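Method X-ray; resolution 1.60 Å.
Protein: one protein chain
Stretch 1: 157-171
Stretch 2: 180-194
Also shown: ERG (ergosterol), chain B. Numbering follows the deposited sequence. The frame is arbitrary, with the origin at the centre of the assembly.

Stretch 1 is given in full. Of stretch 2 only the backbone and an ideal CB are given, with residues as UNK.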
# COMPACT_ATOMS: atom_id res chain seq x y z
N GLU A 157 -8.67 2.35 8.96
CA GLU A 157 -9.28 3.25 9.93
C GLU A 157 -8.47 3.27 11.22
O GLU A 157 -7.95 2.25 11.66
CB GLU A 157 -10.72 2.84 10.22
CG GLU A 157 -11.61 2.85 9.01
CD GLU A 157 -12.88 2.08 9.26
OE1 GLU A 157 -12.88 0.85 9.05
OE2 GLU A 157 -13.87 2.71 9.71
N SER A 158 -8.41 4.45 11.84
CA SER A 158 -7.64 4.70 13.05
C SER A 158 -8.34 5.82 13.78
O SER A 158 -9.15 6.54 13.18
CB SER A 158 -6.19 5.09 12.72
OG SER A 158 -5.29 4.89 13.79
N PRO A 159 -8.07 6.02 15.08
CA PRO A 159 -8.76 7.12 15.78
C PRO A 159 -8.54 8.49 15.15
O PRO A 159 -9.49 9.29 15.08
CB PRO A 159 -8.20 7.04 17.20
CG PRO A 159 -7.89 5.60 17.39
CD PRO A 159 -7.35 5.15 16.02
N LYS A 160 -7.34 8.77 14.64
CA LYS A 160 -7.02 10.11 14.15
C LYS A 160 -7.00 10.22 12.63
O LYS A 160 -6.85 11.32 12.11
CB LYS A 160 -5.67 10.57 14.70
CG LYS A 160 -5.59 10.56 16.22
CD LYS A 160 -4.33 11.27 16.72
CE LYS A 160 -4.26 11.22 18.24
NZ LYS A 160 -3.77 12.51 18.80
N TRP A 161 -7.13 9.11 11.89
CA TRP A 161 -7.02 9.19 10.44
C TRP A 161 -7.63 7.94 9.81
O TRP A 161 -7.65 6.87 10.42
CB TRP A 161 -5.55 9.32 9.99
CG TRP A 161 -4.63 8.26 10.55
CD1 TRP A 161 -3.87 8.36 11.68
CD2 TRP A 161 -4.38 6.96 10.01
NE1 TRP A 161 -3.16 7.20 11.88
CE2 TRP A 161 -3.46 6.32 10.87
CE3 TRP A 161 -4.84 6.27 8.88
CZ2 TRP A 161 -2.99 5.02 10.63
CZ3 TRP A 161 -4.37 4.98 8.65
CH2 TRP A 161 -3.46 4.37 9.52
N ASP A 162 -8.15 8.11 8.60
CA ASP A 162 -8.57 7.01 7.75
C ASP A 162 -7.76 7.07 6.46
O ASP A 162 -7.21 8.11 6.10
CB ASP A 162 -10.06 7.07 7.42
CG ASP A 162 -10.93 7.16 8.65
OD1 ASP A 162 -10.64 6.46 9.65
OD2 ASP A 162 -11.89 7.96 8.61
N PHE A 163 -7.71 5.94 5.75
CA PHE A 163 -6.96 5.87 4.50
C PHE A 163 -7.60 4.79 3.63
O PHE A 163 -7.62 3.63 4.03
CB PHE A 163 -5.48 5.55 4.74
CG PHE A 163 -4.63 5.54 3.50
CD1 PHE A 163 -4.68 6.58 2.57
CD2 PHE A 163 -3.71 4.51 3.28
CE1 PHE A 163 -3.87 6.57 1.43
CE2 PHE A 163 -2.90 4.51 2.16
CZ PHE A 163 -2.98 5.54 1.23
N PHE A 164 -8.09 5.17 2.46
CA PHE A 164 -8.70 4.17 1.59
C PHE A 164 -8.48 4.55 0.14
O PHE A 164 -8.20 5.71 -0.20
CB PHE A 164 -10.20 3.99 1.89
CG PHE A 164 -11.06 5.22 1.61
CD1 PHE A 164 -11.59 5.44 0.34
CD2 PHE A 164 -11.39 6.11 2.63
CE1 PHE A 164 -12.41 6.55 0.09
CE2 PHE A 164 -12.21 7.22 2.37
CZ PHE A 164 -12.71 7.42 1.11
N GLY A 165 -8.57 3.55 -0.73
CA GLY A 165 -8.46 3.86 -2.15
C GLY A 165 -8.51 2.61 -2.99
O GLY A 165 -8.76 1.50 -2.49
N GLU A 166 -8.30 2.81 -4.28
CA GLU A 166 -8.39 1.76 -5.28
C GLU A 166 -7.00 1.47 -5.82
O GLU A 166 -6.31 2.38 -6.29
CB GLU A 166 -9.30 2.19 -6.44
CG GLU A 166 -9.42 1.17 -7.56
CD GLU A 166 -10.24 1.70 -8.73
OE1 GLU A 166 -11.27 1.08 -9.08
OE2 GLU A 166 -9.86 2.74 -9.31
N SER A 167 -6.58 0.21 -5.76
CA SER A 167 -5.34 -0.23 -6.39
C SER A 167 -5.67 -0.81 -7.76
O SER A 167 -6.27 -1.88 -7.86
CB SER A 167 -4.63 -1.26 -5.52
OG SER A 167 -3.44 -1.65 -6.17
N PHE A 168 -5.28 -0.09 -8.81
CA PHE A 168 -5.55 -0.46 -10.19
C PHE A 168 -4.20 -0.29 -10.89
O PHE A 168 -3.86 0.82 -11.31
CB PHE A 168 -6.64 0.45 -10.76
CG PHE A 168 -7.10 0.08 -12.15
CD1 PHE A 168 -6.39 -0.81 -12.94
CD2 PHE A 168 -8.24 0.67 -12.68
CE1 PHE A 168 -6.82 -1.12 -14.23
CE2 PHE A 168 -8.67 0.37 -13.96
CZ PHE A 168 -7.96 -0.52 -14.73
N VAL A 169 -3.42 -1.36 -10.93
CA VAL A 169 -2.06 -1.32 -11.47
C VAL A 169 -2.12 -1.75 -12.93
O VAL A 169 -2.53 -2.88 -13.24
CB VAL A 169 -1.10 -2.21 -10.67
CG1 VAL A 169 0.29 -2.14 -11.26
CG2 VAL A 169 -1.08 -1.79 -9.19
N ASP A 170 -1.70 -0.85 -13.82
CA ASP A 170 -1.67 -1.08 -15.27
C ASP A 170 -0.20 -1.20 -15.66
O ASP A 170 0.56 -0.24 -15.52
CB ASP A 170 -2.35 0.09 -15.98
CG ASP A 170 -2.86 -0.28 -17.36
OD1 ASP A 170 -3.21 -1.45 -17.59
OD2 ASP A 170 -2.93 0.65 -18.19
N SER A 171 0.20 -2.37 -16.14
CA SER A 171 1.61 -2.67 -16.37
C SER A 171 1.88 -3.03 -17.83
O SER A 171 0.99 -3.48 -18.56
CB SER A 171 2.10 -3.81 -15.48
OG SER A 171 1.51 -5.04 -15.86
N UNK A 180 4.83 0.47 -14.59
CA UNK A 180 3.66 0.25 -13.74
C UNK A 180 3.02 1.59 -13.42
O UNK A 180 3.67 2.49 -12.87
CB UNK A 180 4.04 -0.49 -12.46
N UNK A 181 1.75 1.73 -13.78
CA UNK A 181 0.99 2.93 -13.47
C UNK A 181 -0.13 2.58 -12.50
O UNK A 181 -0.73 1.50 -12.61
CB UNK A 181 0.43 3.57 -14.74
N UNK A 182 -0.38 3.48 -11.56
CA UNK A 182 -1.35 3.28 -10.49
C UNK A 182 -2.50 4.24 -10.73
O UNK A 182 -2.38 5.45 -10.49
CB UNK A 182 -0.72 3.49 -9.11
N UNK A 183 -3.61 3.71 -11.23
CA UNK A 183 -4.67 4.53 -11.79
C UNK A 183 -5.71 4.98 -10.77
O UNK A 183 -6.50 5.88 -11.07
CB UNK A 183 -5.37 3.76 -12.91
N UNK A 184 -5.75 4.37 -9.59
CA UNK A 184 -6.79 4.69 -8.63
C UNK A 184 -6.49 5.92 -7.78
O UNK A 184 -5.34 6.30 -7.56
CB UNK A 184 -7.02 3.49 -7.71
N UNK A 185 -7.55 6.54 -7.27
CA UNK A 185 -7.42 7.67 -6.37
C UNK A 185 -7.36 7.20 -4.92
O UNK A 185 -8.06 6.26 -4.52
CB UNK A 185 -8.58 8.65 -6.57
N UNK A 186 -6.53 7.86 -4.13
CA UNK A 186 -6.34 7.55 -2.71
C UNK A 186 -6.87 8.69 -1.84
O UNK A 186 -6.72 9.87 -2.17
CB UNK A 186 -4.86 7.30 -2.41
N UNK A 187 -7.51 8.31 -0.73
CA UNK A 187 -8.24 9.24 0.13
C UNK A 187 -7.68 9.13 1.53
O UNK A 187 -7.73 8.05 2.14
CB UNK A 187 -9.74 8.96 0.12
N UNK A 188 -7.19 10.23 2.08
CA UNK A 188 -6.58 10.22 3.40
C UNK A 188 -7.29 11.27 4.24
O UNK A 188 -7.27 12.46 3.90
CB UNK A 188 -5.07 10.48 3.33
N UNK A 189 -7.97 10.82 5.30
CA UNK A 189 -8.76 11.69 6.16
C UNK A 189 -8.01 11.89 7.47
O UNK A 189 -7.57 10.92 8.09
CB UNK A 189 -10.15 11.11 6.41
N UNK A 190 -7.86 13.15 7.89
CA UNK A 190 -7.22 13.47 9.16
C UNK A 190 -8.27 14.09 10.07
O UNK A 190 -9.04 14.94 9.63
CB UNK A 190 -6.03 14.41 8.97
N UNK A 191 -8.31 13.63 11.33
CA UNK A 191 -9.08 14.27 12.39
C UNK A 191 -8.10 15.01 13.30
O UNK A 191 -7.52 14.40 14.21
CB UNK A 191 -9.91 13.25 13.18
N UNK A 192 -7.89 16.32 13.11
CA UNK A 192 -6.79 17.01 13.80
C UNK A 192 -7.03 17.14 15.29
O UNK A 192 -8.17 17.25 15.76
CB UNK A 192 -6.58 18.40 13.20
N UNK A 193 -5.93 17.15 16.05
CA UNK A 193 -6.02 17.33 17.49
C UNK A 193 -6.62 18.68 17.84
O UNK A 193 -7.25 18.83 18.89
CB UNK A 193 -4.64 17.19 18.13
N UNK A 194 -6.44 19.68 16.97
CA UNK A 194 -6.96 21.01 17.24
C UNK A 194 -6.93 21.82 15.95
O UNK A 194 -6.19 21.51 15.01
CB UNK A 194 -6.16 21.70 18.34
C1 ERG B . 4.18 0.15 -5.32
C2 ERG B . 3.50 0.73 -4.08
C3 ERG B . 2.01 0.64 -4.30
C4 ERG B . 1.59 -0.81 -4.51
C5 ERG B . 2.35 -1.47 -5.53
C6 ERG B . 1.74 -2.45 -6.30
C7 ERG B . 2.43 -3.19 -7.27
C8 ERG B . 3.78 -2.97 -7.51
C9 ERG B . 4.39 -1.82 -6.91
C10 ERG B . 3.76 -1.30 -5.60
C11 ERG B . 5.97 -1.90 -6.82
C12 ERG B . 6.62 -2.55 -8.05
C13 ERG B . 5.95 -3.93 -8.27
C14 ERG B . 4.48 -3.61 -8.61
C15 ERG B . 3.97 -4.96 -9.07
C16 ERG B . 5.17 -5.57 -9.85
C17 ERG B . 6.35 -4.61 -9.58
C18 ERG B . 6.13 -4.88 -7.06
C19 ERG B . 4.27 -2.22 -4.45
C20 ERG B . 7.68 -5.41 -9.62
C21 ERG B . 8.92 -4.58 -9.29
C22 ERG B . 7.80 -5.93 -11.05
C23 ERG B . 7.72 -7.40 -11.32
C24 ERG B . 7.82 -7.90 -12.76
C25 ERG B . 8.70 -9.16 -12.78
C26 ERG B . 10.10 -8.77 -12.29
C27 ERG B . 8.85 -9.75 -14.19
C28 ERG B . 6.40 -8.21 -13.20
O1 ERG B . 1.29 1.23 -3.15

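Position 180 has its CB on the face that carries Val169 and Ser171, 4.3 Å from Val169 CG1, and the sterol lies beyond. A large apolar or aromatic group would suit. It is Phe180. Its CD2 is 4.0 Å from Val169 CG1, and one ring face covers ERG C17.

Position 181 exchanges two backbone hydrogen bonds with Asp170. The CB is on the face of Asp170, so a polar or basic residue would fit. It is Lys181, whose end leads away.

Position 182 returns to the face of Val169, with the sterol nearby. Apolar, aromatic or mixed side chains would suit. It is His182. ND1 lies 3.7 Å from Val169 CG2. The ring edge meets the sterol, CE1 to ERG C5 at 3.5 Å.

Position 183 donates its N to Phe168 O (2.9 Å), and its CB points toward stretch 1. A medium aliphatic could cover the Phe168 ring. It is Leu183. CD1 sits over the ring face, 4.1 Å from the centroid.

Position 184 has room for no side chain: an ideal CB would be 1.9 Å from Glu166 O. The clash argues for glycine. It is Gly184. A water joins its N to Glu166 O and Phe168 N.

Position 185 points away, so stretch 1 sets little preference. It is Leu185. Its O accepts a weak hydrogen bond from Glu166 N (3.5 Å).

Position 186 faces Gly165, where no side chain fills the space, and Phe163 lies beside it. A large flat group would use the gap. It is Trp186. Its six-membered ring lies over Gly165 CA, 3.9 Å from CA to centroid, and CE3 is 3.8 Å from Phe163 CZ.

Position 187 exchanges two backbone hydrogen bonds with Phe164. Its CB is 3.5 Å from Phe164 CZ, over the ring, so aromatic or aliphatic groups would suit. It is Tyr187. The two rings are nearly parallel but slid apart, with CG 3.4 Å from Phe164 CE1.

Position 188 shares its face with Phe163, which favours an aliphatic. It is Leu188, with CG 3.9 Å from Phe163 CD1.

Position 189 pairs with Asp162 through two hydrogen bonds. A small polar or beta-branched residue would suit. It is Thr189. A water links OG1 to Asp162 OD2.

Position 190 is beside Trp161, and aliphatics fit. It is Ile190, with CD1 3.8 Å from Trp161 CB.

Position 191 points its CB toward stretch 1, near Lys160 O and Pro159 O, with the Asp162 carboxylate within reach of a long cationic donor. It is Arg191. NH2 and NH1 form a salt bridge with that carboxylate; NE donates to Pro159 O (2.9 Å).

Position 192 points away; its phi of -70° allows proline among many others. It is Pro192.

Position 193 lies near Lys160 NZ, so an acid suits. It is Asp193, with OD1 2.8 Å from Lys160 NZ.

Position 194 is out of reach, so stretch 1 sets no preference. It is Ser194.

Stretch 2 (180-194) FKHLGLWYLTIRPDS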
# COMPACT_ATOMS: atom_id res chain seq x y z
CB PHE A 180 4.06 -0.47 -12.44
CG PHE A 180 4.70 -1.79 -12.71
CD1 PHE A 180 6.06 -1.88 -12.96
CD2 PHE A 180 3.92 -2.93 -12.78
CE1 PHE A 180 6.63 -3.12 -13.27
CE2 PHE A 180 4.48 -4.16 -13.08
CZ PHE A 180 5.84 -4.26 -13.32
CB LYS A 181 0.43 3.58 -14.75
CG LYS A 181 1.53 4.03 -15.70
CD LYS A 181 1.00 4.88 -16.84
CE LYS A 181 2.09 5.80 -17.39
NZ LYS A 181 3.27 5.07 -17.94
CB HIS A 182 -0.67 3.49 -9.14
CG HIS A 182 0.46 2.54 -8.92
ND1 HIS A 182 0.37 1.46 -8.06
CD2 HIS A 182 1.67 2.44 -9.52
CE1 HIS A 182 1.49 0.76 -8.13
NE2 HIS A 182 2.29 1.33 -9.01
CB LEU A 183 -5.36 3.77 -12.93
CG LEU A 183 -4.44 3.31 -14.07
CD1 LEU A 183 -5.23 2.65 -15.19
CD2 LEU A 183 -3.63 4.48 -14.60
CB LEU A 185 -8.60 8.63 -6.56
CG LEU A 185 -8.54 10.00 -5.89
CD1 LEU A 185 -7.35 10.81 -6.40
CD2 LEU A 185 -9.85 10.74 -6.16
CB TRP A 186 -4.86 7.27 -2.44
CG TRP A 186 -4.50 6.03 -3.18
CD1 TRP A 186 -4.05 5.96 -4.47
CD2 TRP A 186 -4.67 4.69 -2.73
NE1 TRP A 186 -3.88 4.65 -4.83
CE2 TRP A 186 -4.26 3.85 -3.78
CE3 TRP A 186 -5.08 4.11 -1.53
CZ2 TRP A 186 -4.27 2.46 -3.68
CZ3 TRP A 186 -5.10 2.73 -1.43
CH2 TRP A 186 -4.68 1.92 -2.49
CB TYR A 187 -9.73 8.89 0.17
CG TYR A 187 -10.51 9.06 -1.10
CD1 TYR A 187 -10.36 8.17 -2.17
CD2 TYR A 187 -11.45 10.08 -1.23
CE1 TYR A 187 -11.10 8.32 -3.34
CE2 TYR A 187 -12.19 10.24 -2.40
CZ TYR A 187 -12.02 9.35 -3.45
OH TYR A 187 -12.77 9.49 -4.60
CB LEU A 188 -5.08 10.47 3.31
CG LEU A 188 -4.24 9.96 4.48
CD1 LEU A 188 -2.80 9.72 4.06
CD2 LEU A 188 -4.30 10.94 5.64
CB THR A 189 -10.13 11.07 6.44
OG1 THR A 189 -10.85 10.91 5.22
CG2 THR A 189 -10.94 11.97 7.38
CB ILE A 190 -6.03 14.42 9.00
CG1 ILE A 190 -4.88 13.76 8.21
CG2 ILE A 190 -5.54 14.88 10.37
CD1 ILE A 190 -4.12 12.71 9.00
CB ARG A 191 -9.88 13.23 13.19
CG ARG A 191 -11.13 12.74 12.46
CD ARG A 191 -11.77 11.55 13.16
NE ARG A 191 -11.06 10.30 12.90
CZ ARG A 191 -11.17 9.60 11.78
NH1 ARG A 191 -11.95 10.02 10.79
NH2 ARG A 191 -10.49 8.47 11.64
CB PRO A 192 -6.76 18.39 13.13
CG PRO A 192 -7.54 18.23 11.85
CD PRO A 192 -8.58 17.20 12.16
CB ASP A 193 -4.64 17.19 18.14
CG ASP A 193 -4.15 15.75 18.18
OD1 ASP A 193 -4.95 14.84 17.88
OD2 ASP A 193 -2.97 15.54 18.51
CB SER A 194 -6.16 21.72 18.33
OG SER A 194 -4.89 22.12 17.83
O HOH W 1 -12.95 8.91 6.48
O HOH W 2 -4.12 2.58 -7.89
O HOH W 3 -10.24 5.34 -8.03
O HOH W 4 -1.95 1.04 -6.10
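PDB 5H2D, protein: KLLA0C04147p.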